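Local coordinates for protein taurocyamine kinase (Schistosoma mansoni, PDB 4WOD) that reversibly transfers a phosphate group between ATP and taurocyamine, a magnesium-dependent phosphagen kinase reaction, at residues S21-Y26 against Q48-N53; L105-L110 against D333-M338; T151-L156 against F215-N220; S422-T427 against C445-V450; S513-G518 against G614-F619. The protein carries 4 engineered substitutions. One frame throughout, in Å; residues are numbered along the deposited sequence.

Contact 1: residues S21-Y26 against Q48-N53; sequences SLTKKY and QCVNTN
Thr23 shows how one small side chain can join two helices by both a polar and an apolar branch, meeting Asn53 with its hydroxyl and Val50 with its methyl. Followed outward, Thr23 CB already lies 3.4 Å from Asn53 OD1. At the polar tip, Thr23 OG1 donates a hydrogen bond to Asn53 OD1 over 2.8 Å. The bond does not run to a lone pair: the hydroxyl stands above the amide, 65° out of the carbonyl plane, and the angle at the oxygen is 106°. Chi1 (-69°, to OG1) puts the hydroxyl beside the backbone N and leaves CG2 anti to it; Thr23 CG2 lies beside the amide oxygen as well, 3.4 Å from Asn53 OD1, and packs on Val50 CG1 at 3.7 Å. Asn53 is held from its other end too, ND2 donating to Leu61 O, which fixes the rotation of the amide. Just before the short helix, Ser21 is the N-cap: its OG accepts from Lys24 N (3.1 Å) and also hydrogen-bonds Asn19 OD1. The contact is buried in the N-terminal domain of the first half, and Asn53, its side chain about 6 Å from the bound arginine and bonded to the pocket residue Leu61, is consistent with a second-shell place behind the guanidino-substrate site.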
# COMPACT_ATOMS: atom_id res chain seq x y z
N SER A 21 -8.17 15.94 -5.23
CA SER A 21 -7.40 16.00 -6.47
C SER A 21 -6.17 16.86 -6.31
O SER A 21 -6.10 17.69 -5.41
CB SER A 21 -8.28 16.52 -7.61
OG SER A 21 -8.92 17.75 -7.27
N LEU A 22 -5.18 16.69 -7.19
CA LEU A 22 -4.08 17.64 -7.24
C LEU A 22 -4.58 19.00 -7.72
O LEU A 22 -3.96 20.02 -7.44
CB LEU A 22 -2.96 17.15 -8.14
CG LEU A 22 -2.26 15.87 -7.69
CD1 LEU A 22 -1.27 15.37 -8.74
CD2 LEU A 22 -1.54 16.10 -6.35
N THR A 23 -5.69 19.01 -8.46
CA THR A 23 -6.32 20.28 -8.87
C THR A 23 -6.75 21.08 -7.66
O THR A 23 -6.56 22.29 -7.58
CB THR A 23 -7.55 20.05 -9.76
OG1 THR A 23 -7.12 19.53 -11.02
CG2 THR A 23 -8.30 21.36 -10.00
N LYS A 24 -7.34 20.39 -6.69
CA LYS A 24 -7.77 21.02 -5.46
C LYS A 24 -6.54 21.54 -4.71
O LYS A 24 -6.55 22.65 -4.16
CB LYS A 24 -8.55 20.02 -4.61
CG LYS A 24 -9.01 20.55 -3.27
CD LYS A 24 -9.96 19.55 -2.67
CE LYS A 24 -10.46 19.97 -1.31
NZ LYS A 24 -11.71 19.25 -0.97
N LYS A 25 -5.47 20.76 -4.74
CA LYS A 25 -4.26 21.07 -4.00
C LYS A 25 -3.60 22.34 -4.50
O LYS A 25 -3.16 23.17 -3.70
CB LYS A 25 -3.29 19.90 -4.08
CG LYS A 25 -2.04 20.03 -3.24
CD LYS A 25 -1.37 18.67 -3.10
CE LYS A 25 0.03 18.77 -2.54
NZ LYS A 25 0.65 17.41 -2.55
N TYR A 26 -3.57 22.53 -5.81
CA TYR A 26 -2.79 23.63 -6.36
C TYR A 26 -3.63 24.79 -6.92
O TYR A 26 -3.07 25.83 -7.27
CB TYR A 26 -1.83 23.09 -7.43
CG TYR A 26 -0.79 22.18 -6.82
CD1 TYR A 26 0.19 22.68 -5.94
CD2 TYR A 26 -0.78 20.82 -7.10
CE1 TYR A 26 1.13 21.85 -5.37
CE2 TYR A 26 0.16 19.98 -6.55
CZ TYR A 26 1.12 20.50 -5.68
OH TYR A 26 2.06 19.66 -5.12
N GLN A 48 -11.78 26.04 -18.07
CA GLN A 48 -12.05 24.91 -18.95
C GLN A 48 -11.18 23.71 -18.59
O GLN A 48 -11.65 22.56 -18.69
CB GLN A 48 -11.83 25.29 -20.41
CG GLN A 48 -12.89 26.20 -20.96
CD GLN A 48 -12.54 26.66 -22.35
OE1 GLN A 48 -11.37 26.87 -22.67
NE2 GLN A 48 -13.55 26.81 -23.19
N CYS A 49 -9.94 23.98 -18.17
CA CYS A 49 -9.03 22.90 -17.73
C CYS A 49 -9.49 22.15 -16.48
O CYS A 49 -9.32 20.94 -16.39
CB CYS A 49 -7.62 23.45 -17.46
SG CYS A 49 -6.76 24.23 -18.83
N VAL A 50 -10.03 22.88 -15.50
CA VAL A 50 -10.35 22.30 -14.19
C VAL A 50 -11.83 21.95 -14.01
O VAL A 50 -12.22 21.38 -12.98
CB VAL A 50 -9.95 23.27 -13.03
CG1 VAL A 50 -8.44 23.50 -13.02
CG2 VAL A 50 -10.71 24.60 -13.14
N ASN A 51 -12.63 22.29 -15.00
CA ASN A 51 -14.06 22.07 -14.96
C ASN A 51 -14.45 20.65 -14.55
O ASN A 51 -15.29 20.46 -13.68
CB ASN A 51 -14.67 22.40 -16.32
CG ASN A 51 -16.18 22.44 -16.28
OD1 ASN A 51 -16.77 23.34 -15.68
ND2 ASN A 51 -16.81 21.46 -16.89
N THR A 52 -13.80 19.66 -15.16
CA THR A 52 -14.17 18.27 -14.88
C THR A 52 -13.91 17.91 -13.40
O THR A 52 -14.59 17.04 -12.84
CB THR A 52 -13.42 17.28 -15.82
OG1 THR A 52 -14.12 16.03 -15.89
CG2 THR A 52 -11.98 17.05 -15.33
N ASN A 53 -12.96 18.58 -12.76
CA ASN A 53 -12.68 18.29 -11.35
C ASN A 53 -13.82 18.71 -10.45
O ASN A 53 -14.06 18.10 -9.41
CB ASN A 53 -11.40 18.95 -10.89
CG ASN A 53 -10.19 18.43 -11.62
OD1 ASN A 53 -9.51 19.17 -12.34
ND2 ASN A 53 -9.89 17.14 -11.43

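Contact 2: residues L105-L110 against D333-M338; sequences LSFTDL and DAVTEM
The ring of Phe107 is the flat group here, and it points its far end at helix 331-355. Thr336 OG1 sits at the ring edge, close to its plane and 3.8 Å from Phe107 CZ, and the two side chains cross at about a right angle. Val335 CG1 approaches obliquely, 3.9 Å from Phe107 CZ and 4.0 Å from Phe107 CE2, with chi1 of 71° setting this methyl between the backbone N and the carbonyl carbon. One helical turn beyond Val335 and Thr336, the ring of His339 also meets the Phe107 ring, their planes inclined by about 35°, while its NE2 bonds the carbonyl oxygen of Thr108. The second point of attachment is made by chain ends: Leu110 CD1 touches Met338 CE at 3.9 Å. Met338 reaches it because its chain bends at chi2 (-94°), bringing the methyl nearer than its CB direction would suggest. Both residues also rest on Val280 of strand 277-283, predicted to be part of the ATP site, which places this part of the contact against that strand. No hydrogen bond joins 105-110 to 333-338. Thr336 OG1 bonds the helix carbonyl of Leu332, and with its hydroxyl thus engaged the contact rests on dispersion and shape, with polar anchoring of the loop left to neighbours such as His339.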
# COMPACT_ATOMS: atom_id res chain seq x y z
N LEU A 105 17.30 -4.09 -31.82
CA LEU A 105 16.64 -4.17 -30.54
C LEU A 105 15.93 -5.52 -30.37
O LEU A 105 15.25 -6.00 -31.28
CB LEU A 105 15.64 -3.04 -30.38
CG LEU A 105 14.80 -3.07 -29.11
CD1 LEU A 105 15.65 -2.72 -27.91
CD2 LEU A 105 13.64 -2.12 -29.24
N SER A 106 16.08 -6.11 -29.19
CA SER A 106 15.47 -7.39 -28.92
C SER A 106 15.22 -7.62 -27.43
O SER A 106 16.13 -7.48 -26.61
CB SER A 106 16.34 -8.52 -29.47
OG SER A 106 15.79 -9.77 -29.12
N PHE A 107 13.98 -7.98 -27.10
CA PHE A 107 13.56 -8.36 -25.75
C PHE A 107 13.13 -9.83 -25.70
O PHE A 107 12.50 -10.31 -26.64
CB PHE A 107 12.39 -7.51 -25.30
CG PHE A 107 12.73 -6.07 -25.10
CD1 PHE A 107 13.47 -5.68 -24.00
CD2 PHE A 107 12.31 -5.13 -26.01
CE1 PHE A 107 13.79 -4.35 -23.81
CE2 PHE A 107 12.62 -3.79 -25.82
CZ PHE A 107 13.36 -3.41 -24.73
N THR A 108 13.40 -10.51 -24.59
CA THR A 108 12.95 -11.89 -24.47
C THR A 108 11.43 -11.92 -24.51
O THR A 108 10.78 -10.95 -24.09
CB THR A 108 13.48 -12.58 -23.18
OG1 THR A 108 13.10 -11.81 -22.03
CG2 THR A 108 15.00 -12.70 -23.23
N ASP A 109 10.86 -12.99 -25.05
CA ASP A 109 9.42 -13.14 -25.06
C ASP A 109 8.95 -13.27 -23.62
O ASP A 109 9.51 -14.08 -22.87
CB ASP A 109 8.97 -14.34 -25.88
CG ASP A 109 7.48 -14.34 -26.13
OD1 ASP A 109 6.72 -14.56 -25.16
OD2 ASP A 109 7.06 -14.09 -27.29
N LEU A 110 7.92 -12.52 -23.23
CA LEU A 110 7.55 -12.49 -21.81
C LEU A 110 6.90 -13.78 -21.33
O LEU A 110 6.80 -14.03 -20.12
CB LEU A 110 6.63 -11.28 -21.53
CG LEU A 110 7.45 -10.00 -21.40
CD1 LEU A 110 6.59 -8.72 -21.26
CD2 LEU A 110 8.43 -10.12 -20.24
N ASP A 333 13.94 3.74 -22.73
CA ASP A 333 13.99 3.60 -21.27
C ASP A 333 12.69 3.05 -20.72
O ASP A 333 12.71 2.16 -19.85
CB ASP A 333 14.29 4.93 -20.57
CG ASP A 333 15.64 5.52 -20.92
OD1 ASP A 333 16.57 4.79 -21.31
OD2 ASP A 333 15.76 6.75 -20.80
N ALA A 334 11.55 3.57 -21.21
CA ALA A 334 10.23 3.18 -20.70
C ALA A 334 9.86 1.72 -21.03
O ALA A 334 9.39 0.99 -20.16
CB ALA A 334 9.14 4.11 -21.23
N VAL A 335 10.06 1.29 -22.27
CA VAL A 335 9.72 -0.08 -22.60
C VAL A 335 10.71 -1.05 -21.92
O VAL A 335 10.34 -2.17 -21.55
CB VAL A 335 9.65 -0.31 -24.15
CG1 VAL A 335 11.04 -0.28 -24.77
CG2 VAL A 335 8.97 -1.61 -24.47
N THR A 336 11.95 -0.61 -21.71
CA THR A 336 12.92 -1.42 -20.96
C THR A 336 12.48 -1.55 -19.48
O THR A 336 12.46 -2.64 -18.91
CB THR A 336 14.33 -0.82 -21.03
OG1 THR A 336 14.77 -0.79 -22.39
CG2 THR A 336 15.30 -1.64 -20.19
N GLU A 337 12.10 -0.43 -18.88
CA GLU A 337 11.53 -0.48 -17.53
C GLU A 337 10.37 -1.49 -17.45
O GLU A 337 10.33 -2.33 -16.53
CB GLU A 337 11.04 0.90 -17.10
CG GLU A 337 10.42 0.91 -15.70
CD GLU A 337 9.75 2.23 -15.35
OE1 GLU A 337 8.71 2.55 -15.97
OE2 GLU A 337 10.25 2.94 -14.46
N MET A 338 9.46 -1.42 -18.41
CA MET A 338 8.35 -2.36 -18.48
C MET A 338 8.85 -3.79 -18.56
O MET A 338 8.44 -4.66 -17.78
CB MET A 338 7.47 -2.06 -19.69
CG MET A 338 6.28 -3.00 -19.84
SD MET A 338 6.63 -4.41 -20.93
CE MET A 338 5.02 -5.16 -21.08

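Contact 3: residues T151-L156 against F215-N220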
# COMPACT_ATOMS: atom_id res chain seq x y z
N THR A 151 -5.59 11.25 -43.63
CA THR A 151 -4.79 11.34 -44.85
C THR A 151 -3.38 10.79 -44.61
O THR A 151 -2.84 10.05 -45.44
CB THR A 151 -4.69 12.78 -45.38
OG1 THR A 151 -5.99 13.24 -45.77
CG2 THR A 151 -3.76 12.84 -46.60
N ALA A 152 -2.79 11.16 -43.47
CA ALA A 152 -1.50 10.64 -43.03
C ALA A 152 -1.56 9.12 -42.83
O ALA A 152 -0.62 8.40 -43.17
CB ALA A 152 -1.05 11.32 -41.73
N LEU A 153 -2.66 8.63 -42.28
CA LEU A 153 -2.81 7.19 -42.05
C LEU A 153 -2.96 6.45 -43.37
O LEU A 153 -2.49 5.32 -43.51
CB LEU A 153 -4.00 6.89 -41.15
CG LEU A 153 -3.90 7.24 -39.66
CD1 LEU A 153 -5.16 6.83 -38.94
CD2 LEU A 153 -2.69 6.54 -39.07
N HIS A 154 -3.61 7.08 -44.34
CA HIS A 154 -3.82 6.44 -45.63
C HIS A 154 -2.50 6.25 -46.36
O HIS A 154 -2.42 5.46 -47.30
CB HIS A 154 -4.78 7.27 -46.50
CG HIS A 154 -5.44 6.48 -47.59
ND1 HIS A 154 -4.80 5.45 -48.24
CD2 HIS A 154 -6.68 6.57 -48.13
CE1 HIS A 154 -5.62 4.94 -49.15
NE2 HIS A 154 -6.76 5.60 -49.10
N ASN A 155 -1.48 6.96 -45.91
CA ASN A 155 -0.18 6.93 -46.57
C ASN A 155 0.84 6.01 -45.89
O ASN A 155 2.01 5.97 -46.29
CB ASN A 155 0.37 8.36 -46.68
CG ASN A 155 -0.43 9.21 -47.67
OD1 ASN A 155 -1.00 8.69 -48.63
ND2 ASN A 155 -0.47 10.52 -47.43
N LEU A 156 0.42 5.26 -44.88
CA LEU A 156 1.29 4.24 -44.29
C LEU A 156 1.37 3.05 -45.24
O LEU A 156 0.35 2.66 -45.83
CB LEU A 156 0.78 3.78 -42.92
CG LEU A 156 0.75 4.76 -41.75
CD1 LEU A 156 -0.15 4.19 -40.68
CD2 LEU A 156 2.13 5.02 -41.19
N PHE A 215 -2.70 -3.39 -35.13
CA PHE A 215 -2.37 -1.96 -35.17
C PHE A 215 -3.68 -1.19 -35.23
O PHE A 215 -4.51 -1.44 -36.09
CB PHE A 215 -1.50 -1.62 -36.38
CG PHE A 215 -1.13 -0.15 -36.48
CD1 PHE A 215 -0.11 0.38 -35.71
CD2 PHE A 215 -1.79 0.69 -37.38
CE1 PHE A 215 0.24 1.74 -35.80
CE2 PHE A 215 -1.46 2.04 -37.49
CZ PHE A 215 -0.44 2.56 -36.70
N LEU A 216 -3.86 -0.26 -34.30
CA LEU A 216 -5.16 0.38 -34.12
C LEU A 216 -4.97 1.86 -33.82
O LEU A 216 -4.08 2.22 -33.01
CB LEU A 216 -5.92 -0.31 -32.99
CG LEU A 216 -7.16 0.37 -32.42
CD1 LEU A 216 -8.35 0.24 -33.36
CD2 LEU A 216 -7.51 -0.16 -31.03
N VAL A 217 -5.74 2.73 -34.48
CA VAL A 217 -5.60 4.17 -34.22
C VAL A 217 -6.92 4.86 -33.89
O VAL A 217 -7.89 4.72 -34.63
CB VAL A 217 -4.97 4.92 -35.42
CG1 VAL A 217 -4.83 6.40 -35.08
CG2 VAL A 217 -3.60 4.34 -35.77
N TRP A 218 -6.94 5.60 -32.78
CA TRP A 218 -8.10 6.40 -32.39
C TRP A 218 -7.86 7.87 -32.75
O TRP A 218 -6.84 8.47 -32.35
CB TRP A 218 -8.38 6.27 -30.89
CG TRP A 218 -8.96 4.94 -30.50
CD1 TRP A 218 -9.32 3.92 -31.34
CD2 TRP A 218 -9.25 4.49 -29.16
NE1 TRP A 218 -9.82 2.87 -30.61
CE2 TRP A 218 -9.79 3.19 -29.28
CE3 TRP A 218 -9.11 5.05 -27.89
CZ2 TRP A 218 -10.19 2.44 -28.16
CZ3 TRP A 218 -9.52 4.31 -26.78
CH2 TRP A 218 -10.05 3.02 -26.93
N ILE A 219 -8.80 8.44 -33.50
CA ILE A 219 -8.72 9.84 -33.88
C ILE A 219 -9.73 10.66 -33.09
O ILE A 219 -10.93 10.42 -33.17
CB ILE A 219 -8.97 10.03 -35.39
CG1 ILE A 219 -7.98 9.18 -36.20
CG2 ILE A 219 -8.88 11.51 -35.77
CD1 ILE A 219 -8.02 9.48 -37.68
N ASN A 220 -9.21 11.61 -32.31
CA ASN A 220 -10.00 12.58 -31.54
C ASN A 220 -10.88 11.97 -30.47
O ASN A 220 -11.91 12.55 -30.08
CB ASN A 220 -10.83 13.44 -32.50
CG ASN A 220 -9.99 14.53 -33.14
OD1 ASN A 220 -9.03 14.99 -32.53
ND2 ASN A 220 -10.34 14.94 -34.37
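Phe215 opens the strand by setting CE2 of its ring 4.1 Å from Leu156 CD1, the two side chains crossing at about a right angle. The ring, its CG anti to the backbone N (chi1 180°), meets the leucine methyl obliquely; Tyr160 stacks edge-to-face with the same ring, and Ala246 of helix 236-251 lies against it. Two residues further on, Val217 meets Leu153, the residue at the centre of the contact. The two reach toward each other tip to tip, branch matched to branch: Leu153 CD1 lies 3.9 Å from Val217 CG1, and Leu153 CD2 lies 4.1 Å from Val217 CG2. This is the layered alpha/beta build of the phosphagen kinase catalytic domain, in which helix 139-154 covers one side of the antiparallel sheet containing strand 215-219. Side chains alternate along the strand: the CB of Trp218 is directed away from the helix, and its NE1 bonds Phe183 O. Ile219 returns to the helix side, its CD1 4.1 Å from Leu153 CD1, so that this one methyl of Leu153 spans two strand residues. Ile219 packs further against Glu146 and Ile149, earlier turns of the same helix, while Leu153 itself also touches Phe208 on the neighbouring strand and Leu250 of helix 236-251.

Contact 4: residues S422-T427 against C445-V450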
# COMPACT_ATOMS: atom_id res chain seq x y z
N SER A 422 13.00 -2.98 10.61
CA SER A 422 12.41 -3.93 11.56
C SER A 422 13.48 -4.92 12.03
O SER A 422 14.19 -5.49 11.20
CB SER A 422 11.24 -4.68 10.94
OG SER A 422 10.79 -5.71 11.80
N ILE A 423 13.58 -5.12 13.34
CA ILE A 423 14.66 -5.90 13.91
C ILE A 423 14.27 -7.31 14.40
O ILE A 423 15.14 -8.13 14.65
CB ILE A 423 15.33 -5.14 15.10
CG1 ILE A 423 14.37 -5.03 16.30
CG2 ILE A 423 15.79 -3.75 14.67
CD1 ILE A 423 15.00 -4.42 17.53
N CYS A 424 12.98 -7.60 14.54
CA CYS A 424 12.56 -8.95 14.96
C CYS A 424 11.61 -9.62 13.96
O CYS A 424 10.87 -8.94 13.25
CB CYS A 424 11.89 -8.90 16.35
SG CYS A 424 13.08 -8.76 17.72
N PRO A 425 11.63 -10.95 13.88
CA PRO A 425 10.70 -11.63 12.97
C PRO A 425 9.31 -11.74 13.58
O PRO A 425 9.11 -11.40 14.76
CB PRO A 425 11.33 -13.02 12.81
CG PRO A 425 12.01 -13.25 14.12
CD PRO A 425 12.54 -11.90 14.55
N ARG A 426 8.36 -12.23 12.78
CA ARG A 426 7.00 -12.49 13.22
C ARG A 426 6.61 -13.94 12.88
O ARG A 426 6.48 -14.28 11.71
CB ARG A 426 6.01 -11.53 12.57
CG ARG A 426 6.33 -10.04 12.76
CD ARG A 426 6.26 -9.62 14.20
NE ARG A 426 6.14 -8.17 14.33
CZ ARG A 426 7.17 -7.32 14.39
NH1 ARG A 426 8.41 -7.78 14.33
NH2 ARG A 426 6.95 -6.01 14.50
N THR A 427 6.41 -14.78 13.89
CA THR A 427 6.20 -16.21 13.68
C THR A 427 4.77 -16.53 13.17
O THR A 427 3.88 -15.67 13.21
CB THR A 427 6.48 -16.97 14.98
OG1 THR A 427 5.56 -16.52 16.00
CG2 THR A 427 7.92 -16.71 15.46
N CYS A 445 17.50 -15.57 23.01
CA CYS A 445 18.56 -15.42 23.99
C CYS A 445 19.28 -14.09 23.86
O CYS A 445 19.52 -13.41 24.86
CB CYS A 445 19.55 -16.57 23.85
SG CYS A 445 18.93 -18.12 24.54
N ASP A 446 19.63 -13.73 22.63
CA ASP A 446 20.25 -12.44 22.31
C ASP A 446 19.35 -11.26 22.67
O ASP A 446 19.75 -10.37 23.43
CB ASP A 446 20.61 -12.39 20.82
CG ASP A 446 21.64 -11.30 20.49
OD1 ASP A 446 21.76 -10.31 21.24
OD2 ASP A 446 22.32 -11.45 19.45
N TYR A 447 18.13 -11.24 22.12
CA TYR A 447 17.20 -10.13 22.36
C TYR A 447 16.93 -9.91 23.86
O TYR A 447 17.01 -8.78 24.35
CB TYR A 447 15.88 -10.37 21.62
CG TYR A 447 14.90 -9.20 21.66
CD1 TYR A 447 14.82 -8.31 20.59
CD2 TYR A 447 14.07 -8.99 22.75
CE1 TYR A 447 13.93 -7.23 20.62
CE2 TYR A 447 13.18 -7.92 22.78
CZ TYR A 447 13.11 -7.05 21.71
OH TYR A 447 12.24 -5.99 21.73
N HIS A 448 16.60 -10.98 24.58
CA HIS A 448 16.23 -10.85 25.99
C HIS A 448 17.41 -10.94 26.98
O HIS A 448 17.20 -10.89 28.19
CB HIS A 448 15.18 -11.91 26.33
CG HIS A 448 13.93 -11.77 25.53
ND1 HIS A 448 12.94 -10.88 25.86
CD2 HIS A 448 13.54 -12.36 24.37
CE1 HIS A 448 11.98 -10.93 24.95
NE2 HIS A 448 12.31 -11.84 24.05
N GLY A 449 18.63 -11.06 26.46
CA GLY A 449 19.81 -11.18 27.30
C GLY A 449 19.79 -12.37 28.26
O GLY A 449 20.08 -12.23 29.45
N VAL A 450 19.44 -13.54 27.73
CA VAL A 450 19.35 -14.75 28.55
C VAL A 450 20.11 -15.89 27.91
O VAL A 450 20.89 -15.69 26.97
CB VAL A 450 17.89 -15.18 28.78
CG1 VAL A 450 17.11 -14.07 29.49
CG2 VAL A 450 17.22 -15.56 27.47
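Cys424 and Tyr447 form a sulfur-aromatic contact in the N-terminal domain of the second half, between the loop after helix 409-418 and the end of helix 437-448. The sulfur comes at the ring on a slant: Cys424 SG is 4.1 Å from the centroid of the Tyr447 ring and 49° off its normal. Tyr447 is carried out toward it with CG anti to the backbone N (chi1 -173°). By sequence, Cys424 and Tyr447 probably correspond to Leu61 and Tyr84 of the arginine pocket in the first half, and the side chain of Cys424 touches that of Cys631, the predicted active-site residue. The apolar part is slighter: Ile423 CD1 lies near the plane of the Tyr447 ring at its edge, 4.3 Å from Tyr447 CE1. Tyr385 packs against both Ile423 and Cys424, and its ring also meets that of Tyr447. Backbone bonds form a Schellman motif at Gly449, which has positive phi: Val450 N bonds Cys445 O at 2.9 Å, with a weak bond from Gly449 N to Asp446 O. Just beyond Tyr447, the ring of His448 receives Tyr447 CD2 over its centre, 3.5 Å above the plane. Cys424 SG itself is equidistant from two ring atoms, 3.4 Å from both Tyr447 CD1 and Tyr447 CE1.

Contact 5: residues S513-G518 against G614-F619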
# COMPACT_ATOMS: atom_id res chain seq x y z
N SER A 513 -14.72 -13.71 21.36
CA SER A 513 -15.83 -12.76 21.63
C SER A 513 -16.86 -13.41 22.55
O SER A 513 -17.42 -12.75 23.43
CB SER A 513 -16.50 -12.27 20.35
OG SER A 513 -17.16 -13.32 19.66
N GLY A 514 -17.09 -14.71 22.36
CA GLY A 514 -17.91 -15.47 23.28
C GLY A 514 -17.47 -15.32 24.73
O GLY A 514 -18.30 -15.09 25.60
N ALA A 515 -16.18 -15.45 24.99
CA ALA A 515 -15.65 -15.24 26.34
C ALA A 515 -15.83 -13.79 26.78
O ALA A 515 -16.25 -13.52 27.91
CB ALA A 515 -14.16 -15.64 26.42
N LEU A 516 -15.50 -12.84 25.91
CA LEU A 516 -15.56 -11.43 26.27
C LEU A 516 -16.99 -10.96 26.58
O LEU A 516 -17.19 -10.17 27.50
CB LEU A 516 -14.96 -10.56 25.15
CG LEU A 516 -13.49 -10.82 24.79
CD1 LEU A 516 -13.01 -9.89 23.68
CD2 LEU A 516 -12.56 -10.71 26.00
N LYS A 517 -17.97 -11.45 25.82
CA LYS A 517 -19.36 -11.06 26.06
C LYS A 517 -19.88 -11.64 27.39
O LYS A 517 -20.91 -11.20 27.90
CB LYS A 517 -20.26 -11.52 24.92
CG LYS A 517 -19.97 -10.89 23.56
CD LYS A 517 -20.78 -11.58 22.45
CE LYS A 517 -20.48 -11.00 21.07
NZ LYS A 517 -21.37 -11.58 20.02
N GLY A 518 -19.20 -12.65 27.91
CA GLY A 518 -19.61 -13.23 29.18
C GLY A 518 -18.94 -12.61 30.41
O GLY A 518 -19.27 -13.00 31.53
N GLY A 614 -9.33 -16.72 30.40
CA GLY A 614 -8.64 -18.01 30.38
C GLY A 614 -9.51 -19.20 30.74
O GLY A 614 -9.21 -20.34 30.38
N LYS A 615 -10.61 -18.94 31.43
CA LYS A 615 -11.62 -19.97 31.65
C LYS A 615 -12.14 -20.60 30.35
O LYS A 615 -12.50 -21.78 30.34
CB LYS A 615 -12.81 -19.41 32.45
CG LYS A 615 -12.43 -18.88 33.82
CD LYS A 615 -11.92 -20.00 34.69
CE LYS A 615 -12.20 -19.71 36.15
NZ LYS A 615 -11.02 -19.11 36.80
N SER A 616 -12.17 -19.84 29.25
CA SER A 616 -12.85 -20.31 28.03
C SER A 616 -11.90 -20.82 26.94
O SER A 616 -12.34 -21.27 25.88
CB SER A 616 -13.72 -19.19 27.44
OG SER A 616 -14.76 -18.81 28.34
N MET A 617 -10.60 -20.73 27.19
CA MET A 617 -9.63 -21.16 26.19
C MET A 617 -8.25 -21.38 26.81
O MET A 617 -7.93 -20.80 27.84
CB MET A 617 -9.55 -20.10 25.08
CG MET A 617 -8.99 -18.78 25.58
SD MET A 617 -9.40 -17.36 24.56
CE MET A 617 -11.12 -17.10 25.06
N LYS A 618 -7.44 -22.22 26.16
CA LYS A 618 -6.08 -22.48 26.60
C LYS A 618 -5.12 -21.50 25.93
O LYS A 618 -5.14 -21.37 24.71
CB LYS A 618 -5.68 -23.94 26.26
CG LYS A 618 -6.65 -25.00 26.80
CD LYS A 618 -6.04 -26.40 26.75
CE LYS A 618 -6.91 -27.40 27.53
NZ LYS A 618 -6.37 -28.78 27.44
N PHE A 619 -4.31 -20.79 26.72
CA PHE A 619 -3.30 -19.88 26.18
C PHE A 619 -2.07 -20.67 25.74
O PHE A 619 -1.59 -21.50 26.49
CB PHE A 619 -2.88 -18.82 27.20
CG PHE A 619 -3.98 -17.90 27.61
CD1 PHE A 619 -4.96 -17.52 26.70
CD2 PHE A 619 -4.07 -17.46 28.91
CE1 PHE A 619 -6.00 -16.69 27.09
CE2 PHE A 619 -5.11 -16.60 29.30
CZ PHE A 619 -6.07 -16.23 28.39
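Ala515 directs its methyl toward the loop 614-619 and is met there by two side chains, Ser616 and Met617. Both are directed back toward the helix. Ser616 presents its CB, 3.7 Å from Ala515 CB, with OG alongside at 3.8 Å from the same methyl. Met617 takes a longer route: its CG lies between the backbone N and carbonyl carbon (chi1 66°), and a bend at chi3 (77°) folds the terminal methyl round, leaving Met617 CE 3.6 Å from Ala515 CB. One alanine carbon is therefore touched by a methylene carbon and a thioether methyl, and no hydrogen bond crosses between the segments. The backbones come close, the CA atoms of Ala515 and Ser616 being 6.0 Å apart. The environment is graded, Ser616 lying at the exposed side and Met617 buried. The contact joins the last turn of helix 502-517 to the loop that follows helix 599-614, away from the substrate and nucleotide sites. Beside it Leu516 packs on Ile613 of that second helix and on Val580 and Val582 of strand 578-582, while Met617 rests on Met588 of strand 588-595, so that helix end, loop and antiparallel sheet of the second catalytic domain meet here.

From the N terminus, contact 1 closes a short, partly helical loop of 21 residues and ties two helices of the first N-terminal domain beside the bound arginine. Contact 2 closes a far longer one, 222 residues, fastening the loop before strand 117-126 to helix 331-355. Contact 3, nested inside it, closes 58 residues and binds helix 139-154 to strand 215-219 of the antiparallel sheet. In the second half, contact 4 closes only 17 intervening residues of the N-terminal domain, and contact 5 encloses 95, joining helix 502-517 to the loop after helix 599-614. No pair crosses: apart from that nesting, the contacts follow in series. Contacts 3 and 5, their centres about 70 Å apart, lie on opposite sides of the chain's centre.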